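Local coordinates for WZI (Escherichia coli, PDB 2YNK), which is an outer-membrane beta-barrel lectin that binds carbohydrate and takes part in group 1 capsule assembly on the cell surface, at residues A[26-31]-A[215-220]; A[174-179]-A[193-198]. All blocks are in the same frame, centred on the assembly; numbering follows the deposited sequence.

Interaction 1 of 2, residues A[26-31]-A[215-220]; sequences SLSTWP and GGRFTF
Arg217, on the inward side of barrel strand 212-221, makes a buried polar side-chain contact with Ser28 and Thr29, which belong to an N-terminal segment lying inside the barrel. The backbones stay well apart, with the nearest CA atoms, those of Thr29 and Arg217, separated by 8.1 Å; the arginine spans the gap. Its CG is anti to the backbone N (chi1 167°) and the chain runs extended to NE, sliding past the Thr29 side chain in the opposite direction. Two N-H groups along one edge of the guanidinium are used. NE gives a hydrogen bond to Thr29 OG1, modelled at 2.5 Å, a length not to be leaned on at this resolution. NH2 donates to Ser28 OG over 3.2 Å, the oxygen lying practically in the guanidinium plane. Thr29 OG1 also makes a weak bond to Ser28 O, so the one hydroxyl both accepts from NE and donates to the neighbouring carbonyl. Thr219, two residues along on the same side of the strand, brings its CG2 to 4.0 Å from Ser28 OG. Asp274 forms a salt bridge with Arg217 NH2 and probably balances its charge, while Glu227, on the next strand, holds the Ser28 hydroxyl as its stronger partner. Within the inner segment, Trp30 NE1 bonds Leu27 O at 2.9 Å from above the carbonyl plane. Phe218 and Phe220 point away from the inner segment, giving the in-out alternation of an outer-membrane beta-barrel wall, here with polar residues turned toward a folded inner segment.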
ATOM      1  N   SER A  26       1.982   6.857  12.534  1.00 49.39           N
ATOM      2  CA  SER A  26       1.312   5.721  11.921  1.00 49.00           C
ATOM      3  C   SER A  26       1.674   5.594  10.437  1.00 48.88           C
ATOM      4  O   SER A  26       1.665   6.580   9.687  1.00 48.32           O
ATOM      5  CB  SER A  26      -0.194   5.846  12.056  1.00 48.73           C
ATOM      6  OG  SER A  26      -0.810   4.660  11.598  1.00 49.21           O
ATOM      7  N   LEU A  27       1.998   4.375  10.026  1.00 48.35           N
ATOM      8  CA  LEU A  27       2.277   4.089   8.633  1.00 47.45           C
ATOM      9  C   LEU A  27       1.331   3.019   8.098  1.00 47.11           C
ATOM     10  O   LEU A  27       1.671   2.329   7.148  1.00 46.91           O
ATOM     11  CB  LEU A  27       3.722   3.624   8.481  1.00 46.54           C
ATOM     12  CG  LEU A  27       4.797   4.614   8.920  1.00 46.50           C
ATOM     13  CD1 LEU A  27       6.177   3.977   8.824  1.00 46.01           C
ATOM     14  CD2 LEU A  27       4.736   5.876   8.084  1.00 46.24           C
ATOM     15  N   SER A  28       0.144   2.884   8.687  1.00 47.44           N
ATOM     16  CA  SER A  28      -0.780   1.821   8.273  1.00 47.65           C
ATOM     17  C   SER A  28      -2.008   2.340   7.511  1.00 48.07           C
ATOM     18  O   SER A  28      -2.899   1.566   7.167  1.00 52.06           O
ATOM     19  CB  SER A  28      -1.214   0.991   9.480  1.00 48.07           C
ATOM     20  OG  SER A  28      -2.123   1.710  10.282  1.00 49.74           O
ATOM     21  N   THR A  29      -2.048   3.640   7.238  1.00 47.04           N
ATOM     22  CA  THR A  29      -3.091   4.225   6.419  1.00 45.29           C
ATOM     23  C   THR A  29      -2.476   5.206   5.436  1.00 46.51           C
ATOM     24  O   THR A  29      -2.156   6.345   5.794  1.00 48.28           O
ATOM     25  CB  THR A  29      -4.143   4.921   7.278  1.00 45.25           C
ATOM     26  OG1 THR A  29      -4.887   3.926   7.980  1.00 48.24           O
ATOM     27  CG2 THR A  29      -5.093   5.721   6.443  1.00 44.34           C
ATOM     28  N   TRP A  30      -2.303   4.735   4.195  1.00 46.02           N
ATOM     29  CA  TRP A  30      -1.856   5.569   3.091  1.00 44.67           C
ATOM     30  C   TRP A  30      -3.019   5.951   2.222  1.00 43.28           C
ATOM     31  O   TRP A  30      -3.975   5.196   2.114  1.00 44.44           O
ATOM     32  CB  TRP A  30      -0.828   4.832   2.269  1.00 45.20           C
ATOM     33  CG  TRP A  30       0.420   4.537   3.043  1.00 46.00           C
ATOM     34  CD1 TRP A  30       0.576   3.645   4.092  1.00 46.45           C
ATOM     35  CD2 TRP A  30       1.735   5.153   2.864  1.00 46.76           C
ATOM     36  NE1 TRP A  30       1.863   3.665   4.557  1.00 47.59           N
ATOM     37  CE2 TRP A  30       2.609   4.545   3.861  1.00 47.07           C
ATOM     38  CE3 TRP A  30       2.254   6.108   2.005  1.00 47.03           C
ATOM     39  CZ2 TRP A  30       3.942   4.888   3.972  1.00 48.32           C
ATOM     40  CZ3 TRP A  30       3.600   6.451   2.126  1.00 47.80           C
ATOM     41  CH2 TRP A  30       4.424   5.854   3.088  1.00 48.88           C
ATOM     42  N   PRO A  31      -2.954   7.128   1.584  1.00 41.46           N
ATOM     43  CA  PRO A  31      -1.830   8.051   1.589  1.00 42.11           C
ATOM     44  C   PRO A  31      -1.677   8.780   2.925  1.00 44.13           C
ATOM     45  O   PRO A  31      -2.647   8.920   3.674  1.00 44.66           O
ATOM     46  CB  PRO A  31      -2.193   9.026   0.475  1.00 39.89           C
ATOM     47  CG  PRO A  31      -3.660   9.089   0.536  1.00 39.48           C
ATOM     48  CD  PRO A  31      -4.103   7.691   0.862  1.00 40.09           C
ATOM     49  N   GLY A 215     -15.921   3.188   1.346  1.00 50.34           N
ATOM     50  CA  GLY A 215     -15.169   2.617   2.457  1.00 51.09           C
ATOM     51  C   GLY A 215     -14.708   3.575   3.531  1.00 51.33           C
ATOM     52  O   GLY A 215     -14.655   4.797   3.342  1.00 52.03           O
ATOM     53  N   GLY A 216     -14.351   2.992   4.665  1.00 50.41           N
ATOM     54  CA  GLY A 216     -13.984   3.757   5.840  1.00 50.87           C
ATOM     55  C   GLY A 216     -12.935   3.014   6.629  1.00 50.76           C
ATOM     56  O   GLY A 216     -12.952   1.780   6.705  1.00 50.68           O
ATOM     57  N   ARG A 217     -12.014   3.770   7.208  1.00 49.59           N
ATOM     58  CA  ARG A 217     -10.970   3.199   8.030  1.00 49.70           C
ATOM     59  C   ARG A 217     -10.636   4.128   9.192  1.00 50.21           C
ATOM     60  O   ARG A 217     -10.589   5.353   9.035  1.00 48.19           O
ATOM     61  CB  ARG A 217      -9.728   2.941   7.194  1.00 49.17           C
ATOM     62  CG  ARG A 217      -8.505   2.635   8.041  1.00 50.55           C
ATOM     63  CD  ARG A 217      -7.341   2.159   7.209  1.00 49.77           C
ATOM     64  NE  ARG A 217      -6.205   1.830   8.059  1.00 50.33           N
ATOM     65  CZ  ARG A 217      -6.069   0.691   8.733  1.00 51.97           C
ATOM     66  NH1 ARG A 217      -7.011  -0.253   8.673  1.00 53.06           N
ATOM     67  NH2 ARG A 217      -4.984   0.496   9.476  1.00 51.47           N
ATOM     68  N   PHE A 218     -10.391   3.520  10.345  1.00 50.56           N
ATOM     69  CA  PHE A 218     -10.107   4.244  11.573  1.00 52.42           C
ATOM     70  C   PHE A 218      -8.946   3.573  12.279  1.00 52.67           C
ATOM     71  O   PHE A 218      -8.880   2.341  12.335  1.00 50.39           O
ATOM     72  CB  PHE A 218     -11.330   4.234  12.486  1.00 54.25           C
ATOM     73  CG  PHE A 218     -11.151   5.021  13.753  1.00 56.99           C
ATOM     74  CD1 PHE A 218     -11.464   6.374  13.799  1.00 57.46           C
ATOM     75  CD2 PHE A 218     -10.683   4.406  14.914  1.00 58.36           C
ATOM     76  CE1 PHE A 218     -11.307   7.096  14.971  1.00 56.97           C
ATOM     77  CE2 PHE A 218     -10.527   5.125  16.086  1.00 57.37           C
ATOM     78  CZ  PHE A 218     -10.834   6.472  16.111  1.00 57.65           C
ATOM     79  N   THR A 219      -8.032   4.386  12.808  1.00 52.96           N
ATOM     80  CA  THR A 219      -6.924   3.881  13.615  1.00 53.27           C
ATOM     81  C   THR A 219      -6.666   4.773  14.824  1.00 55.16           C
ATOM     82  O   THR A 219      -6.935   5.977  14.793  1.00 53.27           O
ATOM     83  CB  THR A 219      -5.633   3.822  12.805  1.00 51.93           C
ATOM     84  OG1 THR A 219      -5.453   5.076  12.153  1.00 53.75           O
ATOM     85  CG2 THR A 219      -5.700   2.731  11.760  1.00 52.48           C
ATOM     86  N   PHE A 220      -6.139   4.171  15.885  1.00 56.23           N
ATOM     87  CA  PHE A 220      -5.726   4.931  17.054  1.00 56.84           C
ATOM     88  C   PHE A 220      -4.670   4.195  17.852  1.00 58.04           C
ATOM     89  O   PHE A 220      -4.623   2.954  17.858  1.00 57.08           O
ATOM     90  CB  PHE A 220      -6.919   5.288  17.950  1.00 57.83           C
ATOM     91  CG  PHE A 220      -7.492   4.127  18.716  1.00 57.65           C
ATOM     92  CD1 PHE A 220      -8.123   3.087  18.057  1.00 57.72           C
ATOM     93  CD2 PHE A 220      -7.414   4.087  20.096  1.00 59.41           C
ATOM     94  CE1 PHE A 220      -8.660   2.026  18.757  1.00 58.63           C
ATOM     95  CE2 PHE A 220      -7.949   3.031  20.808  1.00 60.75           C
ATOM     96  CZ  PHE A 220      -8.575   1.996  20.137  1.00 60.50           C
TER

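Interaction 2 of 2, residues A[174-179]-A[193-198]; sequences MQRAEQ and WQYQIS. With HEX (hexane), chain S.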
HETATM    1  N   MSE A 174     -10.906  11.510   1.867  1.00 51.93           N
HETATM    2  CA  MSE A 174     -10.865  12.477   2.950  1.00 54.51           C
HETATM    3  C   MSE A 174     -10.118  11.929   4.129  1.00 52.43           C
HETATM    4  O   MSE A 174     -10.243  10.748   4.446  1.00 50.02           O
HETATM    5  CB  MSE A 174     -12.275  12.901   3.336  1.00 60.41           C
HETATM    6  CG  MSE A 174     -12.295  14.413   3.552  1.00 67.85           C
HETATM    7 SE   MSE A 174     -14.072  15.034   4.142  1.00 80.08          SE
HETATM    8  CE  MSE A 174     -13.579  16.014   5.783  1.00 76.83           C
ATOM      9  N   GLN A 175      -9.350  12.809   4.782  1.00 51.08           N
ATOM     10  CA  GLN A 175      -8.406  12.456   5.856  1.00 50.75           C
ATOM     11  C   GLN A 175      -8.144  13.609   6.816  1.00 50.55           C
ATOM     12  O   GLN A 175      -8.323  14.764   6.452  1.00 48.33           O
ATOM     13  CB  GLN A 175      -7.050  12.141   5.251  1.00 48.91           C
ATOM     14  CG  GLN A 175      -6.921  10.755   4.708  1.00 49.00           C
ATOM     15  CD  GLN A 175      -5.532  10.466   4.211  1.00 48.70           C
ATOM     16  OE1 GLN A 175      -5.267   9.363   3.736  1.00 49.15           O
ATOM     17  NE2 GLN A 175      -4.633  11.447   4.320  1.00 46.27           N
ATOM     18  N   ARG A 176      -7.644  13.303   8.009  1.00 50.11           N
ATOM     19  CA  ARG A 176      -7.071  14.349   8.852  1.00 53.14           C
ATOM     20  C   ARG A 176      -5.745  14.787   8.248  1.00 52.54           C
ATOM     21  O   ARG A 176      -5.057  13.984   7.623  1.00 51.91           O
ATOM     22  CB  ARG A 176      -6.820  13.861  10.279  1.00 54.78           C
ATOM     23  CG  ARG A 176      -8.063  13.440  11.042  1.00 55.80           C
ATOM     24  CD  ARG A 176      -7.708  13.123  12.486  1.00 56.82           C
ATOM     25  NE  ARG A 176      -7.619  14.328  13.317  1.00 58.42           N
ATOM     26  CZ  ARG A 176      -7.116  14.366  14.549  1.00 58.57           C
ATOM     27  NH1 ARG A 176      -6.614  13.280  15.125  1.00 57.37           N
ATOM     28  NH2 ARG A 176      -7.096  15.513  15.207  1.00 61.28           N
ATOM     29  N   ALA A 177      -5.384  16.056   8.435  1.00 52.77           N
ATOM     30  CA  ALA A 177      -4.048  16.530   8.052  1.00 52.06           C
ATOM     31  C   ALA A 177      -3.101  16.191   9.193  1.00 52.91           C
ATOM     32  O   ALA A 177      -2.327  15.244   9.092  1.00 51.89           O
ATOM     33  CB  ALA A 177      -4.054  18.019   7.752  1.00 49.96           C
ATOM     34  N   GLU A 178      -3.184  16.943  10.290  1.00 56.63           N
ATOM     35  CA  GLU A 178      -2.474  16.580  11.516  1.00 58.64           C
ATOM     36  C   GLU A 178      -3.349  15.630  12.313  1.00 58.00           C
ATOM     37  O   GLU A 178      -4.571  15.789  12.338  1.00 59.19           O
ATOM     38  CB  GLU A 178      -2.135  17.808  12.348  1.00 60.90           C
ATOM     39  CG  GLU A 178      -0.839  18.474  11.933  1.00 62.95           C
ATOM     40  CD  GLU A 178      -0.457  19.620  12.848  1.00 65.46           C
ATOM     41  OE1 GLU A 178      -0.420  19.424  14.084  1.00 69.17           O
ATOM     42  OE2 GLU A 178      -0.190  20.722  12.330  1.00 67.78           O
ATOM     43  N   GLN A 179      -2.717  14.658  12.967  1.00 56.39           N
ATOM     44  CA  GLN A 179      -3.428  13.556  13.598  1.00 56.60           C
ATOM     45  C   GLN A 179      -3.142  13.480  15.097  1.00 58.73           C
ATOM     46  O   GLN A 179      -2.945  12.392  15.642  1.00 61.03           O
ATOM     47  CB  GLN A 179      -3.046  12.241  12.894  1.00 56.11           C
ATOM     48  CG  GLN A 179      -3.636  12.107  11.492  1.00 55.34           C
ATOM     49  CD  GLN A 179      -2.806  11.244  10.570  1.00 53.15           C
ATOM     50  OE1 GLN A 179      -2.596  10.056  10.826  1.00 52.99           O
ATOM     51  NE2 GLN A 179      -2.334  11.838   9.478  1.00 51.69           N
ATOM     52  N   TRP A 193      -4.990   9.544  16.338  1.00 51.39           N
ATOM     53  CA  TRP A 193      -6.006   8.796  15.650  1.00 50.79           C
ATOM     54  C   TRP A 193      -6.179   9.365  14.275  1.00 50.93           C
ATOM     55  O   TRP A 193      -5.803  10.513  14.025  1.00 50.53           O
ATOM     56  CB  TRP A 193      -7.308   8.820  16.444  1.00 51.62           C
ATOM     57  CG  TRP A 193      -8.019  10.145  16.446  1.00 52.13           C
ATOM     58  CD1 TRP A 193      -7.858  11.188  17.345  1.00 53.87           C
ATOM     59  CD2 TRP A 193      -9.037  10.610  15.504  1.00 53.16           C
ATOM     60  NE1 TRP A 193      -8.674  12.236  17.027  1.00 54.74           N
ATOM     61  CE2 TRP A 193      -9.405  11.959  15.935  1.00 53.64           C
ATOM     62  CE3 TRP A 193      -9.652  10.071  14.377  1.00 53.40           C
ATOM     63  CZ2 TRP A 193     -10.348  12.711  15.266  1.00 53.64           C
ATOM     64  CZ3 TRP A 193     -10.611  10.841  13.709  1.00 52.81           C
ATOM     65  CH2 TRP A 193     -10.947  12.129  14.144  1.00 53.62           C
ATOM     66  N   GLN A 194      -6.724   8.554  13.368  1.00 48.67           N
ATOM     67  CA  GLN A 194      -6.911   8.964  11.987  1.00 48.30           C
ATOM     68  C   GLN A 194      -8.072   8.228  11.326  1.00 50.14           C
ATOM     69  O   GLN A 194      -8.323   7.041  11.598  1.00 48.65           O
ATOM     70  CB  GLN A 194      -5.628   8.726  11.193  1.00 46.44           C
ATOM     71  CG  GLN A 194      -5.751   8.830   9.674  1.00 44.63           C
ATOM     72  CD  GLN A 194      -6.080  10.231   9.179  1.00 44.17           C
ATOM     73  OE1 GLN A 194      -7.062  10.847   9.601  1.00 42.77           O
ATOM     74  NE2 GLN A 194      -5.274  10.727   8.244  1.00 42.81           N
ATOM     75  N   TYR A 195      -8.775   8.954  10.458  1.00 50.64           N
ATOM     76  CA  TYR A 195      -9.817   8.383   9.646  1.00 50.69           C
ATOM     77  C   TYR A 195      -9.443   8.535   8.181  1.00 50.55           C
ATOM     78  O   TYR A 195      -8.732   9.461   7.789  1.00 48.35           O
ATOM     79  CB  TYR A 195     -11.165   9.053   9.938  1.00 52.18           C
ATOM     80  CG  TYR A 195     -11.342  10.409   9.295  1.00 54.40           C
ATOM     81  CD1 TYR A 195     -10.921  11.564   9.938  1.00 56.33           C
ATOM     82  CD2 TYR A 195     -11.936  10.539   8.042  1.00 55.47           C
ATOM     83  CE1 TYR A 195     -11.080  12.809   9.354  1.00 57.28           C
ATOM     84  CE2 TYR A 195     -12.096  11.780   7.449  1.00 56.78           C
ATOM     85  CZ  TYR A 195     -11.661  12.914   8.106  1.00 57.89           C
ATOM     86  OH  TYR A 195     -11.821  14.149   7.518  1.00 59.90           O
ATOM     87  N   GLN A 196      -9.918   7.597   7.371  1.00 52.02           N
ATOM     88  CA  GLN A 196      -9.927   7.775   5.924  1.00 50.55           C
ATOM     89  C   GLN A 196     -11.270   7.318   5.403  1.00 51.04           C
ATOM     90  O   GLN A 196     -11.733   6.226   5.731  1.00 53.46           O
ATOM     91  CB  GLN A 196      -8.800   6.987   5.255  1.00 49.66           C
ATOM     92  CG  GLN A 196      -8.518   7.436   3.830  1.00 49.45           C
ATOM     93  CD  GLN A 196      -7.511   6.554   3.138  1.00 49.18           C
ATOM     94  OE1 GLN A 196      -7.871   5.562   2.495  1.00 50.09           O
ATOM     95  NE2 GLN A 196      -6.241   6.892   3.275  1.00 48.40           N
ATOM     96  N   ILE A 197     -11.916   8.161   4.613  1.00 51.89           N
ATOM     97  CA  ILE A 197     -13.148   7.763   3.946  1.00 51.36           C
ATOM     98  C   ILE A 197     -12.904   7.915   2.462  1.00 50.03           C
ATOM     99  O   ILE A 197     -12.205   8.838   2.051  1.00 47.29           O
ATOM    100  CB  ILE A 197     -14.367   8.590   4.414  1.00 51.68           C
ATOM    101  CG1 ILE A 197     -14.215  10.069   4.058  1.00 51.61           C
ATOM    102  CG2 ILE A 197     -14.555   8.444   5.921  1.00 51.86           C
ATOM    103  CD1 ILE A 197     -15.293  10.948   4.660  1.00 52.09           C
ATOM    104  N   SER A 198     -13.438   6.988   1.665  1.00 51.30           N
ATOM    105  CA  SER A 198     -13.366   7.113   0.200  1.00 50.65           C
ATOM    106  C   SER A 198     -14.592   6.561  -0.513  1.00 49.90           C
ATOM    107  O   SER A 198     -15.166   5.537  -0.104  1.00 48.38           O
ATOM    108  CB  SER A 198     -12.093   6.454  -0.357  1.00 50.98           C
ATOM    109  OG  SER A 198     -12.043   5.067  -0.077  1.00 52.70           O
TER
HETATM  110  C1  HEX S1018     -15.646  12.363   9.381  1.00 67.72           C
HETATM  111  C2  HEX S1018     -14.999  13.728   9.558  1.00 71.52           C
HETATM  112  C3  HEX S1018     -14.363  13.909  10.942  1.00 70.10           C
HETATM  113  C4  HEX S1018     -14.269  15.394  11.293  1.00 71.51           C
HETATM  114  C5  HEX S1018     -13.741  15.660  12.703  1.00 70.86           C
HETATM  115  C6  HEX S1018     -13.910  17.126  13.061  1.00 67.89           C
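Met174 and Ile197 form an antiparallel hydrogen-bonded pair where strands 170-176 and 193-201 run side by side, their local axes 5.0 Å apart and their N-to-C directions at 171°. These are consecutive strands of the beta-barrel meander, and the Met174 N to Ile197 O bond has a partner running back from Ile197 N to Met174 O. Toward Arg176 a side chain takes over from the backbone. A bend at chi2 (66°) turns Gln194 CD toward strand 170-176, and OE1 accepts from Arg176 N at 3.0 Å on a lone pair while also taking its own neighbour's Tyr195 N; NE2 returns a weak bond to Arg176 O. Gln175 and Gln196 lie side by side pointing the same way, with Gln196 NE2 donating to Gln175 OE1 at 2.7 Å between nearly coplanar amides; Gln196 OE1 is taken by Trp152 and Gln150. At the strand end the Arg176 chain bends at chi3 (82°), which turns NE toward Trp193, and the guanidinium lies flat on the indole, centres 4.0 Å apart, with CD over the six-membered ring. NH1 reaches Trp193 O at 3.1 Å, near the guanidinium plane but above that of the carbonyl, and also bonds Ala180 O. Backbone atoms of Glu178 and Gln179 lie against the other guanidinium face. Tyr195, its OH bonded to Gln141, sits between protein and ligand: Gln175 CA makes a CH-pi contact on one face of the ring, while on the opposite face hexane C2 comes within 3.7 Å of Tyr195 CZ.

How the interactions relate
Strands 193-201 and 212-221 are neighbours in the barrel and follow each other in the chain, which puts interactions 1 and 2 side by side, centres about 7 Å apart. Backbone bonds are part of the seam: Gln196 N lies 2.9 Å from Arg217 O, and Gly215 N lies 2.9 Å from Ser198 O, both probable hydrogen bonds. Segment 26-31 of interaction 1 also reaches interaction 2, since Gln196 NE2 bonds Trp30 O and Thr29 touches the Gln196 side chain. Along the sequence, interaction 2 is nested within the loop closed by interaction 1. On the side of interaction 2, the Trp193 side chain lies about 4 Å from a bound octane, in whose pocket Pro182 also takes part.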